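Cupin type-2 domain-containing protein (Streptococcus pyogenes, PDB 1YHF) is of unknown function but folds as a small single-domain beta-barrel of the cupin superfamily, related to the HP0902-like cupins. Local coordinates at residues A[5-10]-A[33-38]; A[38-43]-A[109-114]; A[51-56]-A[96-101]; A[62-67]-A[88-93]. One frame throughout, in Å; residues are numbered along the deposited sequence.

Contact 1 of 4, residues A[5-10]-A[33-38]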
loop_
_atom_site.group_PDB
_atom_site.type_symbol
_atom_site.label_atom_id
_atom_site.label_comp_id
_atom_site.label_asym_id
_atom_site.label_seq_id
_atom_site.Cartn_x
_atom_site.Cartn_y
_atom_site.Cartn_z
ATOM N N SER A 5 10.638 4.284 -18.909
ATOM C CA SER A 5 10.693 3.887 -17.518
ATOM C C SER A 5 9.331 3.303 -17.202
ATOM O O SER A 5 8.323 3.795 -17.704
ATOM C CB SER A 5 11.018 5.101 -16.625
ATOM O OG SER A 5 10.790 4.798 -15.256
ATOM N N TYR A 6 9.315 2.252 -16.376
ATOM C CA TYR A 6 8.106 1.487 -16.093
ATOM C C TYR A 6 7.801 1.520 -14.598
ATOM O O TYR A 6 6.656 1.450 -14.195
ATOM C CB TYR A 6 8.259 0.040 -16.609
ATOM C CG TYR A 6 8.629 0.023 -18.065
ATOM C CD1 TYR A 6 7.694 0.382 -19.036
ATOM C CD2 TYR A 6 9.928 -0.275 -18.472
ATOM C CE1 TYR A 6 8.022 0.412 -20.366
ATOM C CE2 TYR A 6 10.273 -0.249 -19.818
ATOM C CZ TYR A 6 9.310 0.094 -20.756
ATOM O OH TYR A 6 9.622 0.133 -22.094
ATOM N N ILE A 7 8.852 1.662 -13.803
ATOM C CA ILE A 7 8.730 1.872 -12.363
ATOM C C ILE A 7 9.175 3.309 -12.127
ATOM O O ILE A 7 10.355 3.644 -12.283
ATOM C CB ILE A 7 9.560 0.832 -11.546
ATOM C CG1 ILE A 7 8.949 -0.559 -11.707
ATOM C CG2 ILE A 7 9.664 1.237 -10.061
ATOM C CD1 ILE A 7 9.731 -1.686 -11.023
ATOM N N ASN A 8 8.193 4.150 -11.798
ATOM C CA ASN A 8 8.336 5.613 -11.784
ATOM C C ASN A 8 8.373 6.191 -10.385
ATOM O O ASN A 8 8.091 5.481 -9.416
ATOM C CB ASN A 8 7.206 6.239 -12.601
ATOM C CG ASN A 8 7.229 5.781 -14.046
ATOM O OD1 ASN A 8 6.205 5.430 -14.625
ATOM N ND2 ASN A 8 8.403 5.748 -14.618
ATOM N N ASN A 9 8.782 7.460 -10.280
ATOM C CA ASN A 9 8.725 8.220 -9.015
ATOM C C ASN A 9 9.628 7.667 -7.924
ATOM O O ASN A 9 9.352 7.826 -6.725
ATOM C CB ASN A 9 7.267 8.338 -8.498
ATOM C CG ASN A 9 6.379 9.139 -9.440
ATOM O OD1 ASN A 9 5.264 8.722 -9.797
ATOM N ND2 ASN A 9 6.871 10.270 -9.865
ATOM N N ILE A 10 10.707 7.022 -8.369
ATOM C CA ILE A 10 11.698 6.411 -7.510
ATOM C C ILE A 10 12.984 6.254 -8.313
ATOM O O ILE A 10 12.953 5.898 -9.479
ATOM C CB ILE A 10 11.185 5.045 -6.926
ATOM C CG1 ILE A 10 12.006 4.586 -5.730
ATOM C CG2 ILE A 10 11.028 3.952 -7.999
ATOM C CD1 ILE A 10 11.351 3.381 -5.001
ATOM N N THR A 33 3.594 6.848 -5.947
ATOM C CA THR A 33 2.992 5.921 -6.900
ATOM C C THR A 33 3.989 5.467 -7.969
ATOM O O THR A 33 4.329 6.224 -8.888
ATOM C CB THR A 33 1.717 6.498 -7.544
ATOM O OG1 THR A 33 0.812 6.914 -6.522
ATOM C CG2 THR A 33 1.029 5.463 -8.433
ATOM N N LEU A 34 4.439 4.225 -7.823
ATOM C CA LEU A 34 5.416 3.577 -8.716
ATOM C C LEU A 34 4.882 3.187 -10.083
ATOM O O LEU A 34 5.565 3.355 -11.098
ATOM C CB LEU A 34 5.980 2.338 -8.010
ATOM C CG LEU A 34 7.162 2.618 -7.063
ATOM C CD1 LEU A 34 7.127 3.987 -6.359
ATOM C CD2 LEU A 34 7.332 1.522 -6.093
ATOM N N VAL A 35 3.651 2.683 -10.105
ATOM C CA VAL A 35 3.002 2.229 -11.337
ATOM C C VAL A 35 1.532 2.550 -11.222
ATOM O O VAL A 35 0.910 2.307 -10.184
ATOM C CB VAL A 35 3.130 0.700 -11.575
ATOM C CG1 VAL A 35 2.478 0.318 -12.903
ATOM C CG2 VAL A 35 4.572 0.259 -11.584
ATOM N N GLN A 36 0.979 3.117 -12.286
ATOM C CA GLN A 36 -0.457 3.378 -12.328
ATOM C C GLN A 36 -0.945 3.095 -13.738
ATOM O O GLN A 36 -0.978 3.997 -14.575
ATOM C CB GLN A 36 -0.759 4.829 -11.896
ATOM C CG GLN A 36 -2.255 5.239 -11.890
ATOM C CD GLN A 36 -2.531 6.473 -11.000
ATOM O OE1 GLN A 36 -1.631 7.268 -10.696
ATOM N NE2 GLN A 36 -3.787 6.623 -10.580
ATOM N N ARG A 37 -1.279 1.836 -14.014
ATOM C CA ARG A 37 -1.779 1.464 -15.351
ATOM C C ARG A 37 -3.051 0.627 -15.244
ATOM O O ARG A 37 -3.487 0.285 -14.152
ATOM C CB ARG A 37 -0.712 0.710 -16.168
ATOM C CG ARG A 37 -0.099 -0.441 -15.413
ATOM C CD ARG A 37 0.537 -1.487 -16.296
ATOM N NE ARG A 37 1.890 -1.135 -16.694
ATOM C CZ ARG A 37 2.840 -2.018 -17.006
ATOM N NH1 ARG A 37 2.612 -3.329 -16.932
ATOM N NH2 ARG A 37 4.037 -1.579 -17.377
ATOM N N GLN A 38 -3.632 0.281 -16.379
ATOM C CA GLN A 38 -4.920 -0.418 -16.361
ATOM C C GLN A 38 -4.893 -1.703 -15.522
ATOM O O GLN A 38 -5.814 -1.963 -14.744
ATOM C CB GLN A 38 -5.364 -0.740 -17.783
ATOM C CG GLN A 38 -6.788 -1.260 -17.882
ATOM C CD GLN A 38 -7.089 -1.825 -19.248
ATOM O OE1 GLN A 38 -7.386 -1.091 -20.203
ATOM N NE2 GLN A 38 -7.026 -3.154 -19.354
#
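Leu34 is the side chain on which the N-terminal arm, residues 5-10, comes to rest. Its CB starts 4.0 Å from Asn8 O. CG then meets two isoleucine methyls on one side, 4.1 Å from CG2 of Ile7 and slightly farther from CG2 of Ile10, both of which cross it obliquely. CD1 lies off the end of the Asn8 carbonyl, nearly in line with C=O, 3.5 Å from its O. A branched aliphatic residue suits this place, since the polar work is left to the backbone: Asn8 N donates to Leu34 O over 2.8 Å, nearly straight at 170° and in the carbonyl plane on a lone pair. In return the CA-H of Leu34 points at Asn8 O, so the two residues hold each other through both main-chain edges. Leu34 sits at a classic beta bulge in strand 29-37, one of the two outermost strands of its five-stranded antiparallel sheet, where Leu34 and Val35 both face Ile42 of the neighbouring strand. The chain turns a corner here, and the arm, running almost opposite in direction, lies against that corner without being a regular strand. Beyond the bulge Val35 places CG2 anti to its carbonyl carbon, which brings that methyl within 3.5 Å of Tyr6 O. At the exposed end, Tyr6 presents CD1 to the edge of the Arg37 guanidinium, 4.5 Å from NH2.

Contact 2 of 4, residues A[38-43]-A[109-114]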
loop_
_atom_site.group_PDB
_atom_site.type_symbol
_atom_site.label_atom_id
_atom_site.label_comp_id
_atom_site.label_asym_id
_atom_site.label_seq_id
_atom_site.Cartn_x
_atom_site.Cartn_y
_atom_site.Cartn_z
ATOM N N GLN A 38 -3.632 0.281 -16.379
ATOM C CA GLN A 38 -4.920 -0.418 -16.361
ATOM C C GLN A 38 -4.893 -1.703 -15.522
ATOM O O GLN A 38 -5.814 -1.963 -14.744
ATOM C CB GLN A 38 -5.364 -0.740 -17.783
ATOM C CG GLN A 38 -6.788 -1.260 -17.882
ATOM C CD GLN A 38 -7.089 -1.825 -19.248
ATOM O OE1 GLN A 38 -7.386 -1.091 -20.203
ATOM N NE2 GLN A 38 -7.026 -3.154 -19.354
ATOM N N ASP A 39 -3.846 -2.510 -15.684
ATOM C CA ASP A 39 -3.817 -3.815 -15.022
ATOM C C ASP A 39 -2.879 -3.927 -13.822
ATOM O O ASP A 39 -2.615 -5.038 -13.354
ATOM C CB ASP A 39 -3.525 -4.937 -16.043
ATOM C CG ASP A 39 -2.113 -4.893 -16.601
ATOM O OD1 ASP A 39 -1.212 -4.199 -16.070
ATOM O OD2 ASP A 39 -1.885 -5.583 -17.612
ATOM N N LEU A 40 -2.363 -2.791 -13.339
ATOM C CA LEU A 40 -1.412 -2.809 -12.243
ATOM C C LEU A 40 -1.286 -1.467 -11.511
ATOM O O LEU A 40 -1.079 -0.438 -12.131
ATOM C CB LEU A 40 -0.040 -3.305 -12.722
ATOM C CG LEU A 40 1.117 -3.312 -11.710
ATOM C CD1 LEU A 40 0.901 -4.322 -10.539
ATOM C CD2 LEU A 40 2.404 -3.617 -12.428
ATOM N N GLY A 41 -1.420 -1.503 -10.186
ATOM C CA GLY A 41 -1.028 -0.370 -9.324
ATOM C C GLY A 41 0.092 -0.780 -8.377
ATOM O O GLY A 41 0.016 -1.831 -7.732
ATOM N N ILE A 42 1.142 0.035 -8.280
ATOM C CA ILE A 42 2.126 -0.160 -7.214
ATOM C C ILE A 42 2.361 1.174 -6.519
ATOM O O ILE A 42 2.718 2.164 -7.163
ATOM C CB ILE A 42 3.487 -0.742 -7.718
ATOM C CG1 ILE A 42 3.285 -2.112 -8.392
ATOM C CG2 ILE A 42 4.462 -0.852 -6.551
ATOM C CD1 ILE A 42 4.566 -2.735 -8.983
ATOM N N THR A 43 2.178 1.189 -5.205
ATOM C CA THR A 43 2.221 2.423 -4.445
ATOM C C THR A 43 2.892 2.180 -3.095
ATOM O O THR A 43 2.619 1.178 -2.443
ATOM C CB THR A 43 0.802 3.013 -4.206
ATOM O OG1 THR A 43 0.039 3.008 -5.417
ATOM C CG2 THR A 43 0.925 4.452 -3.711
ATOM N N VAL A 109 0.647 -3.606 -3.778
ATOM C CA VAL A 109 0.763 -4.073 -5.136
ATOM C C VAL A 109 -0.627 -4.607 -5.537
ATOM O O VAL A 109 -1.128 -5.574 -4.964
ATOM C CB VAL A 109 1.866 -5.155 -5.288
ATOM C CG1 VAL A 109 1.905 -5.669 -6.711
ATOM C CG2 VAL A 109 3.247 -4.582 -4.885
ATOM N N VAL A 110 -1.257 -3.935 -6.492
ATOM C CA VAL A 110 -2.597 -4.330 -6.917
ATOM C C VAL A 110 -2.580 -4.899 -8.326
ATOM O O VAL A 110 -2.389 -4.156 -9.324
ATOM C CB VAL A 110 -3.632 -3.156 -6.818
ATOM C CG1 VAL A 110 -5.065 -3.650 -7.187
ATOM C CG2 VAL A 110 -3.602 -2.502 -5.435
ATOM N N VAL A 111 -2.843 -6.209 -8.408
ATOM C CA VAL A 111 -2.729 -6.918 -9.653
ATOM C C VAL A 111 -4.126 -7.146 -10.235
ATOM O O VAL A 111 -4.932 -7.900 -9.684
ATOM C CB VAL A 111 -1.897 -8.221 -9.509
ATOM C CG1 VAL A 111 -1.729 -8.883 -10.882
ATOM C CG2 VAL A 111 -0.488 -7.899 -8.880
ATOM N N LYS A 112 -4.398 -6.450 -11.331
ATOM C CA LYS A 112 -5.742 -6.434 -11.940
ATOM C C LYS A 112 -5.792 -7.285 -13.202
ATOM O O LYS A 112 -4.742 -7.636 -13.740
ATOM C CB LYS A 112 -6.159 -4.984 -12.244
ATOM C CG LYS A 112 -6.502 -4.207 -10.983
ATOM C CD LYS A 112 -6.679 -2.704 -11.239
ATOM C CE LYS A 112 -5.360 -1.973 -11.046
ATOM N NZ LYS A 112 -5.425 -0.536 -11.461
ATOM N N PRO A 113 -7.014 -7.632 -13.672
ATOM C CA PRO A 113 -7.161 -8.397 -14.911
ATOM C C PRO A 113 -6.373 -7.770 -16.054
ATOM O O PRO A 113 -6.366 -6.540 -16.216
ATOM C CB PRO A 113 -8.665 -8.308 -15.217
ATOM C CG PRO A 113 -9.302 -8.143 -13.898
ATOM C CD PRO A 113 -8.322 -7.334 -13.058
ATOM N N GLU A 114 -5.695 -8.622 -16.810
ATOM C CA GLU A 114 -4.999 -8.223 -18.024
ATOM C C GLU A 114 -5.928 -7.573 -19.080
ATOM O O GLU A 114 -7.062 -8.015 -19.281
ATOM C CB GLU A 114 -4.293 -9.445 -18.619
ATOM C CG GLU A 114 -2.839 -9.567 -18.240
ATOM C CD GLU A 114 -2.138 -10.706 -18.978
ATOM O OE1 GLU A 114 -1.157 -10.442 -19.715
ATOM O OE2 GLU A 114 -2.567 -11.870 -18.831
HETATM O O HOH W 1 -7.590 -4.193 -16.114
#
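Three backbone hydrogen bonds join strands 40-47 and 104-111 here. Gly41 and Val110 form the antiparallel hydrogen-bonded pair: Val110 N reaches Gly41 O at 2.8 Å and 177°, while Gly41 N returns a bond to Val110 O, in the carbonyl plane on a lone pair. The third, Lys112 N to Asp39 O at 3.0 Å, lies where the strands give way to loop, and its donor stands well above the carbonyl plane. Leu40 opposite Val111 and Ile42 opposite Val109 are non-hydrogen-bonded pairs whose side chains share one face. Leu40, with CG anti to its backbone N (chi1 176°), sends CD1 across to its neighbours, 4.2 Å from both Val109 CG1 and Val111 CG2. Ile42 lies alongside Val109, pointing the same way; beta-branched residues suit such extended chain. On the face of Val110, Gly41 brings no side chain, and the Lys112 chain, bent at chi3 (-91°), passes beside it, CE 3.9 Å from Leu40 N. Its ammonium then makes a weak hydrogen bond to Arg37 O. Farther out a water bridges the loop ends, donating to Pro113 O at 2.6 Å and to Gln38 O. Val35 packs on Leu40 and Leu34 on Ile42 at one flank, while Val109 pairs through its backbone with Met63 of strand 61-68 at the other, so both strands are interior. Asp39 and Glu114 lie side by side, with OD2 and OE1 5.3 Å apart; the like charges may repel mildly, while the lysine charge is probably steadied by the carbonyl oxygens of Gln38 and Arg37 near NZ.

Contact 3 of 4, residues A[51-56]-A[96-101]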
loop_
_atom_site.group_PDB
_atom_site.type_symbol
_atom_site.label_atom_id
_atom_site.label_comp_id
_atom_site.label_asym_id
_atom_site.label_seq_id
_atom_site.Cartn_x
_atom_site.Cartn_y
_atom_site.Cartn_z
ATOM N N GLN A 51 -5.253 7.504 10.843
ATOM C CA GLN A 51 -5.706 7.737 9.483
ATOM C C GLN A 51 -6.368 6.468 8.939
ATOM O O GLN A 51 -6.161 5.380 9.475
ATOM C CB GLN A 51 -4.551 8.230 8.587
ATOM C CG GLN A 51 -3.905 9.542 9.074
ATOM C CD GLN A 51 -4.931 10.594 9.461
ATOM O OE1 GLN A 51 -4.929 11.108 10.594
ATOM N NE2 GLN A 51 -5.828 10.904 8.541
ATOM N N GLU A 52 -7.194 6.607 7.910
ATOM C CA GLU A 52 -7.832 5.436 7.329
ATOM C C GLU A 52 -8.081 5.530 5.831
ATOM O O GLU A 52 -8.280 6.626 5.254
ATOM C CB GLU A 52 -9.130 5.067 8.076
ATOM C CG GLU A 52 -10.328 5.920 7.755
ATOM C CD GLU A 52 -11.639 5.290 8.224
ATOM O OE1 GLU A 52 -12.655 5.438 7.506
ATOM O OE2 GLU A 52 -11.661 4.646 9.305
ATOM N N ILE A 53 -8.056 4.354 5.211
ATOM C CA ILE A 53 -8.492 4.190 3.843
ATOM C C ILE A 53 -9.864 3.541 3.942
ATOM O O ILE A 53 -10.002 2.439 4.483
ATOM C CB ILE A 53 -7.499 3.330 3.044
ATOM C CG1 ILE A 53 -6.138 4.038 3.000
ATOM C CG2 ILE A 53 -8.043 3.044 1.644
ATOM C CD1 ILE A 53 -5.012 3.202 2.472
ATOM N N GLY A 54 -10.879 4.266 3.473
ATOM C CA GLY A 54 -12.255 3.821 3.573
ATOM C C GLY A 54 -12.509 2.521 2.844
ATOM O O GLY A 54 -11.786 2.164 1.898
ATOM N N ARG A 55 -13.524 1.808 3.321
ATOM C CA ARG A 55 -14.039 0.609 2.680
ATOM C C ARG A 55 -14.171 0.795 1.175
ATOM O O ARG A 55 -14.743 1.779 0.709
ATOM C CB ARG A 55 -15.402 0.280 3.279
ATOM C CG ARG A 55 -15.811 -1.157 3.157
ATOM C CD ARG A 55 -16.827 -1.496 4.217
ATOM N NE ARG A 55 -17.510 -2.742 3.908
ATOM C CZ ARG A 55 -17.126 -3.941 4.348
ATOM N NH1 ARG A 55 -16.061 -4.062 5.132
ATOM N NH2 ARG A 55 -17.823 -5.020 4.013
ATOM N N HIS A 56 -13.617 -0.146 0.415
ATOM C CA HIS A 56 -13.873 -0.241 -1.024
ATOM C C HIS A 56 -13.431 -1.600 -1.574
ATOM O O HIS A 56 -12.798 -2.387 -0.876
ATOM C CB HIS A 56 -13.220 0.908 -1.797
ATOM C CG HIS A 56 -11.732 0.822 -1.855
ATOM N ND1 HIS A 56 -10.935 1.029 -0.750
ATOM C CD2 HIS A 56 -10.894 0.515 -2.875
ATOM C CE1 HIS A 56 -9.664 0.872 -1.088
ATOM N NE2 HIS A 56 -9.612 0.558 -2.372
ATOM N N HIS A 96 -12.623 -4.092 1.370
ATOM C CA HIS A 96 -11.567 -3.985 2.369
ATOM C C HIS A 96 -11.381 -2.541 2.802
ATOM O O HIS A 96 -11.778 -1.601 2.104
ATOM C CB HIS A 96 -10.227 -4.582 1.873
ATOM C CG HIS A 96 -9.831 -4.150 0.492
ATOM N ND1 HIS A 96 -9.374 -2.881 0.204
ATOM C CD2 HIS A 96 -9.797 -4.833 -0.677
ATOM C CE1 HIS A 96 -9.092 -2.795 -1.085
ATOM N NE2 HIS A 96 -9.350 -3.963 -1.646
ATOM N N ALA A 97 -10.788 -2.387 3.974
ATOM C CA ALA A 97 -10.487 -1.087 4.545
ATOM C C ALA A 97 -9.208 -1.220 5.341
ATOM O O ALA A 97 -8.822 -2.337 5.716
ATOM C CB ALA A 97 -11.648 -0.601 5.428
ATOM N N LEU A 98 -8.548 -0.093 5.595
ATOM C CA LEU A 98 -7.308 -0.081 6.368
ATOM C C LEU A 98 -7.345 1.060 7.394
ATOM O O LEU A 98 -7.691 2.192 7.046
ATOM C CB LEU A 98 -6.071 0.063 5.447
ATOM C CG LEU A 98 -5.835 -0.968 4.304
ATOM C CD1 LEU A 98 -6.605 -0.635 3.006
ATOM C CD2 LEU A 98 -4.364 -1.146 3.985
ATOM N N TYR A 99 -7.017 0.749 8.652
ATOM C CA TYR A 99 -6.956 1.746 9.703
ATOM C C TYR A 99 -5.575 1.733 10.348
ATOM O O TYR A 99 -5.040 0.664 10.686
ATOM C CB TYR A 99 -8.053 1.508 10.746
ATOM C CG TYR A 99 -7.968 2.410 11.951
ATOM C CD1 TYR A 99 -8.315 3.758 11.861
ATOM C CD2 TYR A 99 -7.543 1.915 13.184
ATOM C CE1 TYR A 99 -8.249 4.593 12.960
ATOM C CE2 TYR A 99 -7.477 2.743 14.299
ATOM C CZ TYR A 99 -7.835 4.076 14.182
ATOM O OH TYR A 99 -7.749 4.901 15.271
ATOM N N ALA A 100 -4.987 2.917 10.490
ATOM C CA ALA A 100 -3.653 3.043 11.072
ATOM C C ALA A 100 -3.748 2.973 12.598
ATOM O O ALA A 100 -3.942 3.984 13.269
ATOM C CB ALA A 100 -2.984 4.351 10.613
ATOM N N VAL A 101 -3.651 1.766 13.140
ATOM C CA VAL A 101 -3.587 1.576 14.594
ATOM C C VAL A 101 -2.440 2.386 15.202
ATOM O O VAL A 101 -2.603 3.057 16.235
ATOM C CB VAL A 101 -3.423 0.095 14.971
ATOM C CG1 VAL A 101 -3.377 -0.059 16.508
ATOM C CG2 VAL A 101 -4.564 -0.710 14.402
#
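Two imidazoles meet in an edge-to-face pair: the edge of His96 points at one face of His56, with planes at 75°. CE1 of His96 makes the approach, 3.6 Å from His56 NE2, offset toward the rim. In the plane of the His56 ring, ND1 donates to Gly54 O at 3.0 Å, nearly along the C=O axis, which fixes the ring's rotation. One face of His96 is covered by the backbone O of His56, 3.6 Å above the ring centre. At the edge of the Tyr99 ring, near its plane, Glu52 CB lies 4.1 Å from CD1. Both imidazoles sit between backbone N and carbonyl carbon (chi1 71° and 47°). The backbones of His56 and His96 exchange two hydrogen bonds, as do Ile53 and Leu98; between them the register shifts by one, a beta bulge at Gly54 and Arg55. Ile53 lies beside Leu98, CB 4.1 Å from CD1, both packing on Met106 across the barrel. Paired histidines on adjacent strands recall the metal-binding motifs of many cupins, but no metal is modelled. Donation to Gly54 means that ND1 of His56 carries a proton, whereas His96 ND1 is buried without a partner, which would probably disfavour a charged His96.

Contact 4 of 4, residues A[62-67]-A[88-93]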
loop_
_atom_site.group_PDB
_atom_site.type_symbol
_atom_site.label_atom_id
_atom_site.label_comp_id
_atom_site.label_asym_id
_atom_site.label_seq_id
_atom_site.Cartn_x
_atom_site.Cartn_y
_atom_site.Cartn_z
ATOM N N ALA A 62 -4.947 -7.405 -4.149
ATOM C CA ALA A 62 -4.179 -6.310 -3.590
ATOM C C ALA A 62 -3.286 -6.819 -2.460
ATOM O O ALA A 62 -3.754 -7.171 -1.361
ATOM C CB ALA A 62 -5.139 -5.211 -3.089
HETATM N N MSE A 63 -1.990 -6.873 -2.717
HETATM C CA MSE A 63 -1.087 -7.413 -1.716
HETATM C C MSE A 63 -0.550 -6.254 -0.901
HETATM O O MSE A 63 -0.061 -5.274 -1.458
HETATM C CB MSE A 63 0.049 -8.192 -2.360
HETATM C CG MSE A 63 1.015 -8.752 -1.354
HETATM SE SE MSE A 63 2.305 -9.979 -2.127
HETATM C CE MSE A 63 3.310 -8.771 -3.299
ATOM N N VAL A 64 -0.678 -6.380 0.419
ATOM C CA VAL A 64 -0.230 -5.357 1.344
ATOM C C VAL A 64 0.929 -5.893 2.141
ATOM O O VAL A 64 0.791 -6.921 2.812
ATOM C CB VAL A 64 -1.354 -4.957 2.339
ATOM C CG1 VAL A 64 -0.820 -3.986 3.406
ATOM C CG2 VAL A 64 -2.522 -4.346 1.603
ATOM N N THR A 65 2.054 -5.182 2.083
ATOM C CA THR A 65 3.220 -5.526 2.875
ATOM C C THR A 65 3.511 -4.352 3.817
ATOM O O THR A 65 3.743 -3.231 3.355
ATOM C CB THR A 65 4.405 -5.898 1.944
ATOM O OG1 THR A 65 4.139 -7.176 1.321
ATOM C CG2 THR A 65 5.687 -5.977 2.688
ATOM N N ILE A 66 3.433 -4.615 5.125
ATOM C CA ILE A 66 3.617 -3.590 6.141
ATOM C C ILE A 66 5.109 -3.414 6.410
ATOM O O ILE A 66 5.829 -4.369 6.766
ATOM C CB ILE A 66 2.761 -3.867 7.432
ATOM C CG1 ILE A 66 1.260 -3.881 7.096
ATOM C CG2 ILE A 66 3.054 -2.850 8.562
ATOM C CD1 ILE A 66 0.697 -2.579 6.594
ATOM N N LEU A 67 5.574 -2.188 6.200
ATOM C CA LEU A 67 6.998 -1.893 6.251
ATOM C C LEU A 67 7.444 -1.364 7.604
ATOM O O LEU A 67 8.633 -1.438 7.947
ATOM C CB LEU A 67 7.380 -0.909 5.138
ATOM C CG LEU A 67 6.986 -1.257 3.709
ATOM C CD1 LEU A 67 7.383 -0.092 2.781
ATOM C CD2 LEU A 67 7.633 -2.589 3.279
ATOM N N ILE A 88 -0.430 -9.405 3.688
ATOM C CA ILE A 88 -1.754 -9.978 3.453
ATOM C C ILE A 88 -2.216 -9.667 2.041
ATOM O O ILE A 88 -1.982 -8.580 1.561
ATOM C CB ILE A 88 -2.798 -9.492 4.518
ATOM C CG1 ILE A 88 -4.126 -10.269 4.407
ATOM C CG2 ILE A 88 -2.996 -7.946 4.491
ATOM C CD1 ILE A 88 -4.930 -10.205 5.689
ATOM N N VAL A 89 -2.874 -10.629 1.392
ATOM C CA VAL A 89 -3.462 -10.414 0.086
ATOM C C VAL A 89 -4.952 -10.256 0.275
ATOM O O VAL A 89 -5.634 -11.183 0.742
ATOM C CB VAL A 89 -3.173 -11.589 -0.899
ATOM C CG1 VAL A 89 -3.778 -11.314 -2.262
ATOM C CG2 VAL A 89 -1.649 -11.838 -1.012
HETATM N N MSE A 90 -5.446 -9.066 -0.059
HETATM C CA MSE A 90 -6.867 -8.761 0.047
HETATM C C MSE A 90 -7.487 -9.111 -1.296
HETATM O O MSE A 90 -7.149 -8.486 -2.314
HETATM C CB MSE A 90 -7.074 -7.285 0.397
HETATM C CG MSE A 90 -6.151 -6.787 1.504
HETATM SE SE MSE A 90 -6.440 -4.914 1.976
HETATM C CE MSE A 90 -5.812 -4.052 0.290
ATOM N N PRO A 91 -8.375 -10.123 -1.318
ATOM C CA PRO A 91 -8.906 -10.680 -2.579
ATOM C C PRO A 91 -9.759 -9.726 -3.429
ATOM O O PRO A 91 -10.505 -8.894 -2.893
ATOM C CB PRO A 91 -9.730 -11.885 -2.112
ATOM C CG PRO A 91 -10.112 -11.551 -0.689
ATOM C CD PRO A 91 -8.910 -10.828 -0.134
ATOM N N ALA A 92 -9.623 -9.858 -4.749
ATOM C CA ALA A 92 -10.374 -9.058 -5.721
ATOM C C ALA A 92 -11.868 -9.121 -5.454
ATOM O O ALA A 92 -12.399 -10.180 -5.100
ATOM C CB ALA A 92 -10.079 -9.537 -7.159
ATOM N N GLY A 93 -12.534 -7.981 -5.591
ATOM C CA GLY A 93 -14.004 -7.936 -5.525
ATOM C C GLY A 93 -14.628 -8.001 -4.144
ATOM O O GLY A 93 -15.855 -7.949 -4.019
#
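Strands 61-68 and 87-90 run antiparallel, their local axes 4.6 Å apart at closest and inclined at 151°, a marked twist. Two hydrogen-bonded pairs bracket one non-hydrogen-bonded pair. Ala62 and Met90 bond each other in both directions, and so do Val64 and Ile88, the straightest link being Val64 N to Ile88 O at 2.8 Å and 173°. Between them Met63 faces Val89, their CA atoms only 4.2 Å apart. Met90, a selenomethionine like Met63, carries most of the packing on the inner face. Its CG stands anti to the carbonyl carbon, and a bend at chi3 (-67°) folds the terminal CE over both partners, 3.6 Å from Ala62 CB and 3.6 Å from Val64 CG2. The small alanine suits a position where a long, flexible side chain must lie close above the strand. Beside them Ile88 puts CG2 4.0 Å from Val64 CB, while the rest of its side chain leads away toward Tyr80 and Val82. On the exposed face Met63 CG crosses Val89 CG2 obliquely at 4.1 Å. Inward, Ile73 of the opposing sheet touches Val64, Ile88 and Met90, so this pair of strands supplies one wall of the apolar interior. This arrangement, two antiparallel sheets facing each other over an apolar interior, is that of the cupin beta-barrel, a jelly-roll-like fold.

Contacts 2 and 4 join strands of the five-stranded sheet, contact 1 lays an arm on its edge strand 29-37, and contact 3 lies in the four-stranded sheet. Contact 2 is a surface contact; Val35 O to Ile42 N ties it to contact 1 at one side, and Val109 O to Met63 N ties it to contact 4 at the other. Contacts 1, 3 and 4 are each partly buried, contact 4 nearest the centre of the chain and contact 1 farthest. Contact 1 differs in kind, an irregular arm held by one backbone bond and aliphatic tips. Contact 3 adds imidazoles to its strand pairing, and Met90 of contact 4 touches His96, joining apolar core to histidine pair.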